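Local coordinates for 19 kDa protein (Carnation Italian ringspot virus, PDB 1RPU) that suppresses RNA silencing in the infected plant by binding short interfering RNAs as a homodimer and selecting them, like a molecular caliper, by the length of their duplex, at residues L57-S62 / R72-D77; R85-W90 / S140-L145; V121-G126 / E135-S140. One frame throughout, in Å; residues are numbered along the deposited sequence.

How the contacts relate
Four antiparallel strands, in the order 68-75, 58-65, 109-116, 119-126, underlie all three contacts. Contacts 1 and 3 sit at opposite edges of the sheet within this chain, one a hairpin, the other a helix on strand 119-126, where the sheet continues into the second subunit; their centres are about 17 Å apart and each also reaches the bound RNA. Contact 2 lies in the helical layer behind the sheet, its nearest atom about 9 Å from the nucleic acid. It touches contact 1 through Ser89 OG and Glu61 OE2, 2.7 Å apart in a probable hydrogen bond, and contact 3 through Trp90 CH2 and Ala137 CB at 3.6 Å. Contacts 2 and 3 share Ser140, and both meet the second subunit.

Contact 1 of 3, residues L57-S62 / R72-D77; sequences LGFKES and RYLRYD. With nucleotides of chain B.
Phe59 and Leu74 form a hydrogen-bonded pair in the antiparallel beta hairpin of strands 58-65 and 68-75; the axes of segments 58-62 and 72-75 approach to 4.7 Å at 158°. Their side chains run side by side from the same face of the sheet, and the Leu74 methyl CD1 fits against Phe59 CZ at 4.0 Å. Tyr76 CB fills the next hollow, lying in the plane of the Phe59 ring at its edge. Val86 and Leu145, from helices 80-86 and 130-145, cover this aromatic knob further. Beside it, Glu61 OE2 lies 3.4 Å from Leu74 CD1, while its carboxylate is held by Tyr112, Lys141 and Ser89.

Lys60 and Tyr73 rise from the other face, the one that meets the RNA. The Tyr73 ring leans across the neighbouring strand: CG is anti to the backbone N (chi1 180°), which sets one ring face over Phe59 O, 3.5 Å from the ring plane. The ring then offers CE1 to C5' of nucleotide C1 of chain B, only 3.2 Å away. Where the strands close in at Gly58, its CA comes within 4.0 Å of Arg75 CA, and with no side chain there the Tyr73 ring can lean over the backbone until its OH meets Leu57 CB at 3.3 Å. The Leu57 methyl CD2 sits over one face of the Arg75 guanidinium, whose NE bonds the backbone oxygen of Glu35 and whose NH2 makes a salt bridge with the Glu41 carboxylate. Lys60, fully extended, reaches past the tyrosine, and its NZ donates a hydrogen bond to OP1 of nucleotide G2 of chain B at 3.2 Å.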
loop_
_atom_site.group_PDB
_atom_site.type_symbol
_atom_site.label_atom_id
_atom_site.label_comp_id
_atom_site.label_asym_id
_atom_site.label_seq_id
_atom_site.Cartn_x
_atom_site.Cartn_y
_atom_site.Cartn_z
ATOM N N LEU C 57 -12.208 10.198 -13.564
ATOM C CA LEU C 57 -12.749 9.339 -14.611
ATOM C C LEU C 57 -12.670 7.872 -14.178
ATOM O O LEU C 57 -13.590 7.086 -14.405
ATOM C CB LEU C 57 -11.933 9.518 -15.882
ATOM C CG LEU C 57 -12.603 9.104 -17.184
ATOM C CD1 LEU C 57 -13.615 10.174 -17.584
ATOM C CD2 LEU C 57 -11.553 8.951 -18.268
ATOM N N GLY C 58 -11.551 7.510 -13.562
ATOM C CA GLY C 58 -11.357 6.146 -13.119
ATOM C C GLY C 58 -10.103 5.990 -12.285
ATOM O O GLY C 58 -9.605 6.959 -11.710
ATOM N N PHE C 59 -9.593 4.770 -12.204
ATOM C CA PHE C 59 -8.394 4.515 -11.432
ATOM C C PHE C 59 -7.417 3.712 -12.253
ATOM O O PHE C 59 -7.747 3.255 -13.341
ATOM C CB PHE C 59 -8.744 3.763 -10.159
ATOM C CG PHE C 59 -9.247 2.365 -10.389
ATOM C CD1 PHE C 59 -8.368 1.292 -10.407
ATOM C CD2 PHE C 59 -10.609 2.121 -10.555
ATOM C CE1 PHE C 59 -8.835 -0.006 -10.583
ATOM C CE2 PHE C 59 -11.083 0.835 -10.730
ATOM C CZ PHE C 59 -10.195 -0.237 -10.745
ATOM N N LYS C 60 -6.208 3.540 -11.745
ATOM C CA LYS C 60 -5.205 2.777 -12.469
ATOM C C LYS C 60 -4.693 1.738 -11.512
ATOM O O LYS C 60 -4.601 2.011 -10.313
ATOM C CB LYS C 60 -4.060 3.690 -12.928
ATOM C CG LYS C 60 -2.922 2.951 -13.643
ATOM C CD LYS C 60 -1.887 3.920 -14.235
ATOM C CE LYS C 60 -0.739 3.172 -14.928
ATOM N NZ LYS C 60 0.269 4.071 -15.578
ATOM N N GLU C 61 -4.385 0.545 -12.019
ATOM C CA GLU C 61 -3.865 -0.523 -11.161
ATOM C C GLU C 61 -2.858 -1.350 -11.928
ATOM O O GLU C 61 -2.817 -1.294 -13.141
ATOM C CB GLU C 61 -5.001 -1.414 -10.637
ATOM C CG GLU C 61 -5.693 -2.250 -11.698
ATOM C CD GLU C 61 -6.984 -2.893 -11.204
ATOM O OE1 GLU C 61 -7.021 -3.391 -10.057
ATOM O OE2 GLU C 61 -7.964 -2.914 -11.973
ATOM N N SER C 62 -2.037 -2.112 -11.224
ATOM C CA SER C 62 -1.029 -2.926 -11.891
ATOM C C SER C 62 -0.620 -4.115 -11.044
ATOM O O SER C 62 -0.645 -4.035 -9.831
ATOM C CB SER C 62 0.206 -2.089 -12.176
ATOM O OG SER C 62 0.818 -1.698 -10.963
ATOM N N ARG C 72 -3.623 -1.546 -15.922
ATOM C CA ARG C 72 -4.971 -1.276 -16.391
ATOM C C ARG C 72 -5.476 0.049 -15.860
ATOM O O ARG C 72 -5.183 0.426 -14.727
ATOM C CB ARG C 72 -5.946 -2.364 -15.931
ATOM C CG ARG C 72 -5.854 -3.672 -16.675
ATOM C CD ARG C 72 -6.449 -3.523 -18.042
ATOM N NE ARG C 72 -6.542 -4.798 -18.735
ATOM C CZ ARG C 72 -5.499 -5.496 -19.171
ATOM N NH1 ARG C 72 -4.262 -5.047 -18.989
ATOM N NH2 ARG C 72 -5.699 -6.647 -19.804
ATOM N N TYR C 73 -6.206 0.769 -16.701
ATOM C CA TYR C 73 -6.836 2.002 -16.281
ATOM C C TYR C 73 -8.301 1.666 -16.532
ATOM O O TYR C 73 -8.669 1.316 -17.653
ATOM C CB TYR C 73 -6.426 3.193 -17.146
ATOM C CG TYR C 73 -7.100 4.476 -16.699
ATOM C CD1 TYR C 73 -6.435 5.402 -15.905
ATOM C CD2 TYR C 73 -8.423 4.729 -17.030
ATOM C CE1 TYR C 73 -7.079 6.550 -15.446
ATOM C CE2 TYR C 73 -9.075 5.865 -16.586
ATOM C CZ TYR C 73 -8.406 6.773 -15.790
ATOM O OH TYR C 73 -9.091 7.876 -15.312
ATOM N N LEU C 74 -9.127 1.742 -15.495
ATOM C CA LEU C 74 -10.533 1.419 -15.645
ATOM C C LEU C 74 -11.429 2.591 -15.261
ATOM O O LEU C 74 -11.156 3.284 -14.282
ATOM C CB LEU C 74 -10.873 0.186 -14.799
ATOM C CG LEU C 74 -10.165 -1.111 -15.240
ATOM C CD1 LEU C 74 -10.388 -2.229 -14.219
ATOM C CD2 LEU C 74 -10.676 -1.529 -16.626
ATOM N N ARG C 75 -12.474 2.830 -16.050
ATOM C CA ARG C 75 -13.394 3.908 -15.747
ATOM C C ARG C 75 -14.180 3.403 -14.550
ATOM O O ARG C 75 -14.524 2.229 -14.481
ATOM C CB ARG C 75 -14.355 4.184 -16.916
ATOM C CG ARG C 75 -13.736 4.263 -18.318
ATOM C CD ARG C 75 -12.559 5.196 -18.349
ATOM N NE ARG C 75 -12.052 5.517 -19.691
ATOM C CZ ARG C 75 -12.753 6.133 -20.644
ATOM N NH1 ARG C 75 -14.009 6.487 -20.427
ATOM N NH2 ARG C 75 -12.184 6.439 -21.803
ATOM N N TYR C 76 -14.462 4.291 -13.610
ATOM C CA TYR C 76 -15.197 3.961 -12.390
ATOM C C TYR C 76 -15.956 5.217 -11.969
ATOM O O TYR C 76 -15.338 6.238 -11.691
ATOM C CB TYR C 76 -14.192 3.562 -11.317
ATOM C CG TYR C 76 -14.741 3.502 -9.929
ATOM C CD1 TYR C 76 -15.795 2.650 -9.613
ATOM C CD2 TYR C 76 -14.196 4.278 -8.917
ATOM C CE1 TYR C 76 -16.296 2.571 -8.313
ATOM C CE2 TYR C 76 -14.685 4.202 -7.610
ATOM C CZ TYR C 76 -15.730 3.345 -7.320
ATOM O OH TYR C 76 -16.183 3.226 -6.033
ATOM N N ASP C 77 -17.287 5.170 -11.934
ATOM C CA ASP C 77 -18.038 6.365 -11.561
ATOM C C ASP C 77 -18.503 6.380 -10.111
ATOM O O ASP C 77 -19.390 7.144 -9.746
ATOM C CB ASP C 77 -19.238 6.571 -12.485
ATOM C CG ASP C 77 -20.311 5.509 -12.309
ATOM O OD1 ASP C 77 -20.304 4.784 -11.291
ATOM O OD2 ASP C 77 -21.182 5.414 -13.197
ATOM O OP3 C B 1 -4.674 9.373 -14.054
ATOM P P C B 1 -4.874 10.592 -14.938
ATOM O OP1 C B 1 -6.284 11.151 -14.814
ATOM O OP2 C B 1 -3.803 11.659 -14.787
ATOM O "O5'" C B 1 -4.743 10.051 -16.463
ATOM C "C5'" C B 1 -5.615 9.019 -16.936
ATOM C "C4'" C B 1 -5.263 8.655 -18.350
ATOM O "O4'" C B 1 -5.603 9.758 -19.232
ATOM C "C3'" C B 1 -3.785 8.436 -18.609
ATOM O "O3'" C B 1 -3.378 7.130 -18.249
ATOM C "C2'" C B 1 -3.711 8.644 -20.108
ATOM O "O2'" C B 1 -4.223 7.528 -20.806
ATOM C "C1'" C B 1 -4.656 9.832 -20.277
ATOM N N1 C B 1 -3.962 11.118 -20.170
ATOM C C2 C B 1 -3.335 11.623 -21.304
ATOM O O2 C B 1 -3.359 10.947 -22.341
ATOM N N3 C B 1 -2.723 12.828 -21.242
ATOM C C4 C B 1 -2.724 13.518 -20.102
ATOM N N4 C B 1 -2.141 14.716 -20.103
ATOM C C5 C B 1 -3.333 13.013 -18.914
ATOM C C6 C B 1 -3.937 11.817 -18.992
ATOM P P G B 2 -1.825 6.835 -18.007
ATOM O OP1 G B 2 -1.698 5.398 -17.660
ATOM O OP2 G B 2 -1.294 7.878 -17.085
ATOM O "O5'" G B 2 -1.175 7.066 -19.436
ATOM C "C5'" G B 2 -1.536 6.238 -20.527
ATOM C "C4'" G B 2 -0.761 6.632 -21.751
ATOM O "O4'" G B 2 -1.107 7.995 -22.107
ATOM C "C3'" G B 2 0.742 6.691 -21.566
ATOM O "O3'" G B 2 1.328 5.400 -21.659
ATOM C "C2'" G B 2 1.144 7.594 -22.718
ATOM O "O2'" G B 2 1.083 6.911 -23.954
ATOM C "C1'" G B 2 0.023 8.632 -22.675
ATOM N N9 G B 2 0.339 9.820 -21.885
ATOM C C8 G B 2 -0.064 10.114 -20.606
ATOM N N7 G B 2 0.364 11.274 -20.186
ATOM C C5 G B 2 1.099 11.772 -21.254
ATOM C C6 G B 2 1.809 13.004 -21.404
ATOM O O6 G B 2 1.930 13.940 -20.592
ATOM N N1 G B 2 2.417 13.087 -22.653
ATOM C C2 G B 2 2.354 12.127 -23.631
ATOM N N2 G B 2 3.002 12.397 -24.770
ATOM N N3 G B 2 1.702 10.987 -23.506
ATOM C C4 G B 2 1.100 10.877 -22.303
#

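Contact 2 of 3, residues R85-W90 / S140-L145; sequences RVLGSW and SKQELL
The Trp90 indole and the Lys141 chain run antiparallel alongside one another. One indole face carries water 1, 3.0 Å above the plane and offset toward the rim. NE1 of Trp90 is 3.4 Å from Lys141 NZ; both atoms are donors, so they are neighbours and not bonded, and the acceptor they have in common is Glu61 OE1, in a salt bridge with the lysine and a weak hydrogen bond with the indole. Trp63 meets the Trp90 ring edge-to-face, and Tyr112 meets it with the planes at about 55°. The Gln142 side chain, which ends in the other flat group, runs roughly perpendicular to that of Leu87, bringing OE1 to 3.5 Å from Leu87 CD1.

Lys141 is extended throughout, with CG anti to the backbone N (chi1 -178°), and this carries its ammonium from helix 130-145 across to the backbone of 85-90. There NZ donates to water 1 at 3.0 Å, and the water in turn donates to Leu87 O, also at 3.0 Å. A direct bond from NZ to Val86 O is indicated too, but that oxygen is less surely placed. The aliphatic part of the lysine is packed by Leu87, whose CD2 lies 3.9 Å from Lys141 CG. Beyond it, Val86 CG2 meets Leu145 CD1, likewise at 3.9 Å, next to Phe59 of the sheet. With the Glu61 carboxylate and a water beside it, the buried ammonium is probably kept charged. The end of helix 80-86 and the loop after it thus pack on helix 130-145 in an alpha/beta fold, with helix 130-145 packed on the sheet and a buried lysine linking it to strand 58-65 through Glu61.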
loop_
_atom_site.group_PDB
_atom_site.type_symbol
_atom_site.label_atom_id
_atom_site.label_comp_id
_atom_site.label_asym_id
_atom_site.label_seq_id
_atom_site.Cartn_x
_atom_site.Cartn_y
_atom_site.Cartn_z
ATOM N N ARG C 85 -18.436 -3.933 -10.988
ATOM C CA ARG C 85 -17.830 -4.227 -12.272
ATOM C C ARG C 85 -16.298 -4.216 -12.230
ATOM O O ARG C 85 -15.660 -5.185 -12.637
ATOM C CB ARG C 85 -18.337 -3.232 -13.304
ATOM C CG ARG C 85 -17.741 -3.391 -14.694
ATOM C CD ARG C 85 -18.212 -2.271 -15.603
ATOM N NE ARG C 85 -17.358 -1.099 -15.505
ATOM C CZ ARG C 85 -16.184 -0.993 -16.122
ATOM N NH1 ARG C 85 -15.744 -1.997 -16.881
ATOM N NH2 ARG C 85 -15.447 0.112 -15.988
ATOM N N VAL C 86 -15.703 -3.135 -11.731
ATOM C CA VAL C 86 -14.252 -3.049 -11.684
ATOM C C VAL C 86 -13.649 -4.018 -10.654
ATOM O O VAL C 86 -12.483 -4.390 -10.762
ATOM C CB VAL C 86 -13.790 -1.585 -11.413
ATOM C CG1 VAL C 86 -14.525 -0.650 -12.344
ATOM C CG2 VAL C 86 -14.048 -1.177 -9.977
ATOM N N LEU C 87 -14.427 -4.443 -9.660
ATOM C CA LEU C 87 -13.893 -5.391 -8.676
ATOM C C LEU C 87 -13.636 -6.725 -9.350
ATOM O O LEU C 87 -12.945 -7.578 -8.798
ATOM C CB LEU C 87 -14.850 -5.586 -7.482
ATOM C CG LEU C 87 -14.706 -4.536 -6.363
ATOM C CD1 LEU C 87 -15.512 -4.908 -5.152
ATOM C CD2 LEU C 87 -13.232 -4.439 -5.961
ATOM N N GLY C 88 -14.188 -6.904 -10.548
ATOM C CA GLY C 88 -13.981 -8.150 -11.272
ATOM C C GLY C 88 -12.810 -8.062 -12.241
ATOM O O GLY C 88 -12.577 -8.954 -13.059
ATOM N N SER C 89 -12.092 -6.951 -12.139
ATOM C CA SER C 89 -10.929 -6.649 -12.948
ATOM C C SER C 89 -9.928 -7.810 -12.863
ATOM O O SER C 89 -9.225 -8.125 -13.834
ATOM C CB SER C 89 -10.314 -5.354 -12.412
ATOM O OG SER C 89 -9.198 -4.939 -13.158
ATOM N N TRP C 90 -9.854 -8.430 -11.687
ATOM C CA TRP C 90 -8.970 -9.574 -11.473
ATOM C C TRP C 90 -9.457 -10.383 -10.284
ATOM O O TRP C 90 -10.313 -9.936 -9.533
ATOM C CB TRP C 90 -7.518 -9.142 -11.244
ATOM C CG TRP C 90 -7.342 -8.194 -10.125
ATOM C CD1 TRP C 90 -7.397 -6.833 -10.192
ATOM C CD2 TRP C 90 -7.123 -8.521 -8.754
ATOM N NE1 TRP C 90 -7.226 -6.293 -8.948
ATOM C CE2 TRP C 90 -7.056 -7.306 -8.043
ATOM C CE3 TRP C 90 -6.976 -9.723 -8.052
ATOM C CZ2 TRP C 90 -6.848 -7.253 -6.655
ATOM C CZ3 TRP C 90 -6.770 -9.672 -6.665
ATOM C CH2 TRP C 90 -6.709 -8.442 -5.985
ATOM N N SER C 140 -7.755 -3.769 -0.051
ATOM C CA SER C 140 -7.288 -2.409 -0.247
ATOM C C SER C 140 -8.060 -1.815 -1.404
ATOM O O SER C 140 -8.565 -0.703 -1.332
ATOM C CB SER C 140 -5.800 -2.398 -0.545
ATOM O OG SER C 140 -5.082 -2.951 0.551
ATOM N N LYS C 141 -8.180 -2.567 -2.479
ATOM C CA LYS C 141 -8.924 -2.077 -3.625
ATOM C C LYS C 141 -10.325 -1.561 -3.226
ATOM O O LYS C 141 -10.662 -0.415 -3.517
ATOM C CB LYS C 141 -9.044 -3.179 -4.687
ATOM C CG LYS C 141 -9.770 -2.751 -5.962
ATOM C CD LYS C 141 -9.569 -3.765 -7.081
ATOM C CE LYS C 141 -10.203 -3.302 -8.374
ATOM N NZ LYS C 141 -9.809 -4.177 -9.511
ATOM N N GLN C 142 -11.137 -2.365 -2.546
ATOM C CA GLN C 142 -12.470 -1.879 -2.215
ATOM C C GLN C 142 -12.492 -0.722 -1.232
ATOM O O GLN C 142 -13.328 0.165 -1.341
ATOM C CB GLN C 142 -13.370 -3.015 -1.726
ATOM C CG GLN C 142 -12.643 -4.155 -1.070
ATOM C CD GLN C 142 -13.483 -5.426 -1.033
ATOM O OE1 GLN C 142 -14.206 -5.738 -1.990
ATOM N NE2 GLN C 142 -13.379 -6.177 0.066
ATOM N N GLU C 143 -11.582 -0.712 -0.272
ATOM C CA GLU C 143 -11.553 0.388 0.678
ATOM C C GLU C 143 -11.152 1.665 -0.049
ATOM O O GLU C 143 -11.827 2.683 0.050
ATOM C CB GLU C 143 -10.598 0.060 1.817
ATOM C CG GLU C 143 -11.139 -1.094 2.660
ATOM C CD GLU C 143 -10.125 -1.663 3.641
ATOM O OE1 GLU C 143 -8.973 -1.974 3.236
ATOM O OE2 GLU C 143 -10.493 -1.809 4.828
ATOM N N LEU C 144 -10.078 1.607 -0.822
ATOM C CA LEU C 144 -9.647 2.789 -1.541
ATOM C C LEU C 144 -10.749 3.319 -2.424
ATOM O O LEU C 144 -10.928 4.527 -2.536
ATOM C CB LEU C 144 -8.411 2.489 -2.390
ATOM C CG LEU C 144 -7.882 3.651 -3.236
ATOM C CD1 LEU C 144 -7.545 4.844 -2.364
ATOM C CD2 LEU C 144 -6.666 3.193 -3.998
ATOM N N LEU C 145 -11.507 2.426 -3.051
ATOM C CA LEU C 145 -12.572 2.877 -3.946
ATOM C C LEU C 145 -13.838 3.339 -3.224
ATOM O O LEU C 145 -14.751 3.875 -3.845
ATOM C CB LEU C 145 -12.920 1.779 -4.960
ATOM C CG LEU C 145 -11.804 1.239 -5.868
ATOM C CD1 LEU C 145 -12.404 0.176 -6.749
ATOM C CD2 LEU C 145 -11.172 2.338 -6.716
HETATM O O HOH W 1 -10.110 -6.926 -8.274
#

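Contact 3 of 3, residues V121-G126 / E135-S140; sequences VTISGG and EMAIRS. With nucleotides of chain B.
Ile123 and Met136 meet with their side chains roughly perpendicular where helix 130-145 lies on strand 119-126, the helix layer of an alpha/beta fold resting on its sheet. The axes of 121-126 and 135-140 run antiparallel at 178° and come within 8.7 Å. Without any hydrogen bond between them, the segments are joined by side-chain packing.

Ile123 supplies the main knob and spreads its carbons over one helical turn. Its CG2 meets Met136 CB at 4.1 Å. With CG1 anti to the carbonyl carbon (chi1 -53°), the longer branch turns to the helix backbone, CG1 lying 4.0 Å from Ala137 CA, and the terminal CD1 ends against Ser140 OG at 3.7 Å. Two residues back on the strand, Val121 points the same way, and its CG1 touches Ser140 CB at 3.8 Å. Met136 meets Ile123 with its CB; beyond it the chain bends at chi2 and chi3.

Thr122, alternating with these residues, points away from the helix. Ser124 and the glycines after it line the RNA backbone; Gly125 CA comes within 3.4 Å of O2' of nucleotide C12 of chain B. Residues 121 to 124 also pair in an antiparallel ladder with a strand of the second subunit, continuing the sheet across the dimer, and Val121 packs on Met136 of that subunit.

The serine hydroxyl facing the isoleucine is satisfied within its own helix: Ser140 OG donates to Met136 O at 2.9 Å from 44° above the carbonyl plane, and the same oxygen accepts Ser140 N at 2.8 Å.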
loop_
_atom_site.group_PDB
_atom_site.type_symbol
_atom_site.label_atom_id
_atom_site.label_comp_id
_atom_site.label_asym_id
_atom_site.label_seq_id
_atom_site.Cartn_x
_atom_site.Cartn_y
_atom_site.Cartn_z
ATOM N N VAL C 121 -2.092 2.874 -3.126
ATOM C CA VAL C 121 -1.813 1.743 -2.236
ATOM C C VAL C 121 -0.960 0.706 -2.940
ATOM O O VAL C 121 -1.276 0.320 -4.060
ATOM C CB VAL C 121 -3.111 1.034 -1.793
ATOM C CG1 VAL C 121 -2.777 -0.120 -0.872
ATOM C CG2 VAL C 121 -4.049 2.020 -1.104
ATOM N N THR C 122 0.118 0.251 -2.309
ATOM C CA THR C 122 0.943 -0.768 -2.941
ATOM C C THR C 122 1.149 -1.971 -2.033
ATOM O O THR C 122 1.603 -1.831 -0.905
ATOM C CB THR C 122 2.320 -0.237 -3.349
ATOM O OG1 THR C 122 2.173 0.762 -4.361
ATOM C CG2 THR C 122 3.165 -1.365 -3.911
ATOM N N ILE C 123 0.812 -3.160 -2.534
ATOM C CA ILE C 123 0.963 -4.395 -1.765
ATOM C C ILE C 123 2.149 -5.158 -2.341
ATOM O O ILE C 123 2.223 -5.362 -3.552
ATOM C CB ILE C 123 -0.289 -5.290 -1.893
ATOM C CG1 ILE C 123 -1.556 -4.496 -1.540
ATOM C CG2 ILE C 123 -0.112 -6.555 -1.031
ATOM C CD1 ILE C 123 -1.623 -4.038 -0.116
ATOM N N SER C 124 3.076 -5.600 -1.508
ATOM C CA SER C 124 4.209 -6.312 -2.074
ATOM C C SER C 124 4.903 -7.314 -1.176
ATOM O O SER C 124 4.782 -7.262 0.044
ATOM C CB SER C 124 5.228 -5.311 -2.578
ATOM O OG SER C 124 5.467 -4.314 -1.605
ATOM N N GLY C 125 5.634 -8.225 -1.816
ATOM C CA GLY C 125 6.371 -9.267 -1.121
ATOM C C GLY C 125 6.838 -10.352 -2.085
ATOM O O GLY C 125 6.580 -10.290 -3.292
ATOM N N GLY C 126 7.539 -11.348 -1.562
ATOM C CA GLY C 126 8.004 -12.428 -2.408
ATOM C C GLY C 126 6.850 -13.259 -2.936
ATOM O O GLY C 126 5.774 -13.283 -2.344
ATOM N N GLU C 135 -5.298 -11.280 -0.951
ATOM C CA GLU C 135 -6.356 -10.955 -0.010
ATOM C C GLU C 135 -6.234 -9.499 0.359
ATOM O O GLU C 135 -7.226 -8.778 0.377
ATOM C CB GLU C 135 -6.246 -11.813 1.233
ATOM C CG GLU C 135 -6.785 -13.194 1.032
ATOM C CD GLU C 135 -6.018 -14.213 1.838
ATOM O OE1 GLU C 135 -5.576 -13.851 2.952
ATOM O OE2 GLU C 135 -5.867 -15.369 1.359
ATOM N N MET C 136 -5.008 -9.067 0.642
ATOM C CA MET C 136 -4.761 -7.678 1.003
ATOM C C MET C 136 -5.120 -6.767 -0.160
ATOM O O MET C 136 -5.751 -5.727 0.034
ATOM C CB MET C 136 -3.287 -7.452 1.359
ATOM C CG MET C 136 -2.873 -7.937 2.724
ATOM S SD MET C 136 -3.847 -7.152 4.010
ATOM C CE MET C 136 -3.546 -5.408 3.743
ATOM N N ALA C 137 -4.714 -7.155 -1.365
ATOM C CA ALA C 137 -4.987 -6.341 -2.533
ATOM C C ALA C 137 -6.471 -6.176 -2.802
ATOM O O ALA C 137 -6.924 -5.075 -3.085
ATOM C CB ALA C 137 -4.297 -6.919 -3.771
ATOM N N ILE C 138 -7.245 -7.247 -2.709
ATOM C CA ILE C 138 -8.655 -7.088 -3.004
ATOM C C ILE C 138 -9.309 -6.199 -1.969
ATOM O O ILE C 138 -10.164 -5.401 -2.301
ATOM C CB ILE C 138 -9.406 -8.470 -3.119
ATOM C CG1 ILE C 138 -10.826 -8.236 -3.662
ATOM C CG2 ILE C 138 -9.452 -9.208 -1.772
ATOM C CD1 ILE C 138 -10.853 -7.649 -5.081
ATOM N N ARG C 139 -8.904 -6.312 -0.713
ATOM C CA ARG C 139 -9.483 -5.470 0.330
ATOM C C ARG C 139 -9.048 -4.006 0.161
ATOM O O ARG C 139 -9.886 -3.100 0.209
ATOM C CB ARG C 139 -9.087 -5.973 1.711
ATOM C CG ARG C 139 -9.513 -7.390 1.970
ATOM C CD ARG C 139 -9.686 -7.644 3.450
ATOM N NE ARG C 139 -10.641 -6.699 4.028
ATOM C CZ ARG C 139 -10.968 -6.663 5.315
ATOM N NH1 ARG C 139 -10.419 -7.530 6.160
ATOM N NH2 ARG C 139 -11.828 -5.750 5.760
ATOM N N SER C 140 -7.755 -3.769 -0.051
ATOM C CA SER C 140 -7.288 -2.409 -0.247
ATOM C C SER C 140 -8.060 -1.815 -1.404
ATOM O O SER C 140 -8.565 -0.703 -1.332
ATOM C CB SER C 140 -5.800 -2.398 -0.545
ATOM O OG SER C 140 -5.082 -2.951 0.551
ATOM P P C B 12 10.496 -3.284 2.788
ATOM O OP1 C B 12 10.118 -4.102 3.970
ATOM O OP2 C B 12 11.887 -2.774 2.660
ATOM O "O5'" C B 12 10.180 -4.129 1.477
ATOM C "C5'" C B 12 9.003 -4.916 1.386
ATOM C "C4'" C B 12 9.005 -5.697 0.100
ATOM O "O4'" C B 12 9.063 -4.767 -1.015
ATOM C "C3'" C B 12 10.209 -6.593 -0.119
ATOM O "O3'" C B 12 10.039 -7.849 0.526
ATOM C "C2'" C B 12 10.202 -6.741 -1.630
ATOM O "O2'" C B 12 9.163 -7.601 -2.030
ATOM C "C1'" C B 12 9.844 -5.321 -2.064
ATOM N N1 C B 12 11.022 -4.459 -2.278
ATOM C C2 C B 12 11.716 -4.559 -3.480
ATOM O O2 C B 12 11.335 -5.370 -4.325
ATOM N N3 C B 12 12.793 -3.772 -3.691
ATOM C C4 C B 12 13.187 -2.913 -2.750
ATOM N N4 C B 12 14.258 -2.156 -3.007
ATOM C C5 C B 12 12.501 -2.793 -1.509
ATOM C C6 C B 12 11.431 -3.575 -1.317
ATOM P P G B 13 11.304 -8.817 0.719
ATOM O OP1 G B 13 10.854 -9.997 1.498
ATOM O OP2 G B 13 12.443 -8.009 1.216
ATOM O "O5'" G B 13 11.659 -9.277 -0.760
ATOM C "C5'" G B 13 10.792 -10.144 -1.479
ATOM C "C4'" G B 13 11.441 -10.563 -2.772
ATOM O "O4'" G B 13 11.552 -9.411 -3.646
ATOM C "C3'" G B 13 12.867 -11.076 -2.641
ATOM O "O3'" G B 13 12.878 -12.453 -2.280
ATOM C "C2'" G B 13 13.414 -10.822 -4.041
ATOM O "O2'" G B 13 12.976 -11.775 -4.992
ATOM C "C1'" G B 13 12.771 -9.473 -4.363
ATOM N N9 G B 13 13.587 -8.337 -3.954
ATOM C C8 G B 13 13.352 -7.478 -2.904
ATOM N N7 G B 13 14.256 -6.541 -2.798
ATOM C C5 G B 13 15.140 -6.798 -3.841
ATOM C C6 G B 13 16.316 -6.114 -4.243
ATOM O O6 G B 13 16.821 -5.101 -3.755
ATOM N N1 G B 13 16.914 -6.728 -5.342
ATOM C C2 G B 13 16.444 -7.851 -5.976
ATOM N N2 G B 13 17.177 -8.314 -7.005
ATOM N N3 G B 13 15.339 -8.484 -5.623
ATOM C C4 G B 13 14.744 -7.910 -4.555
#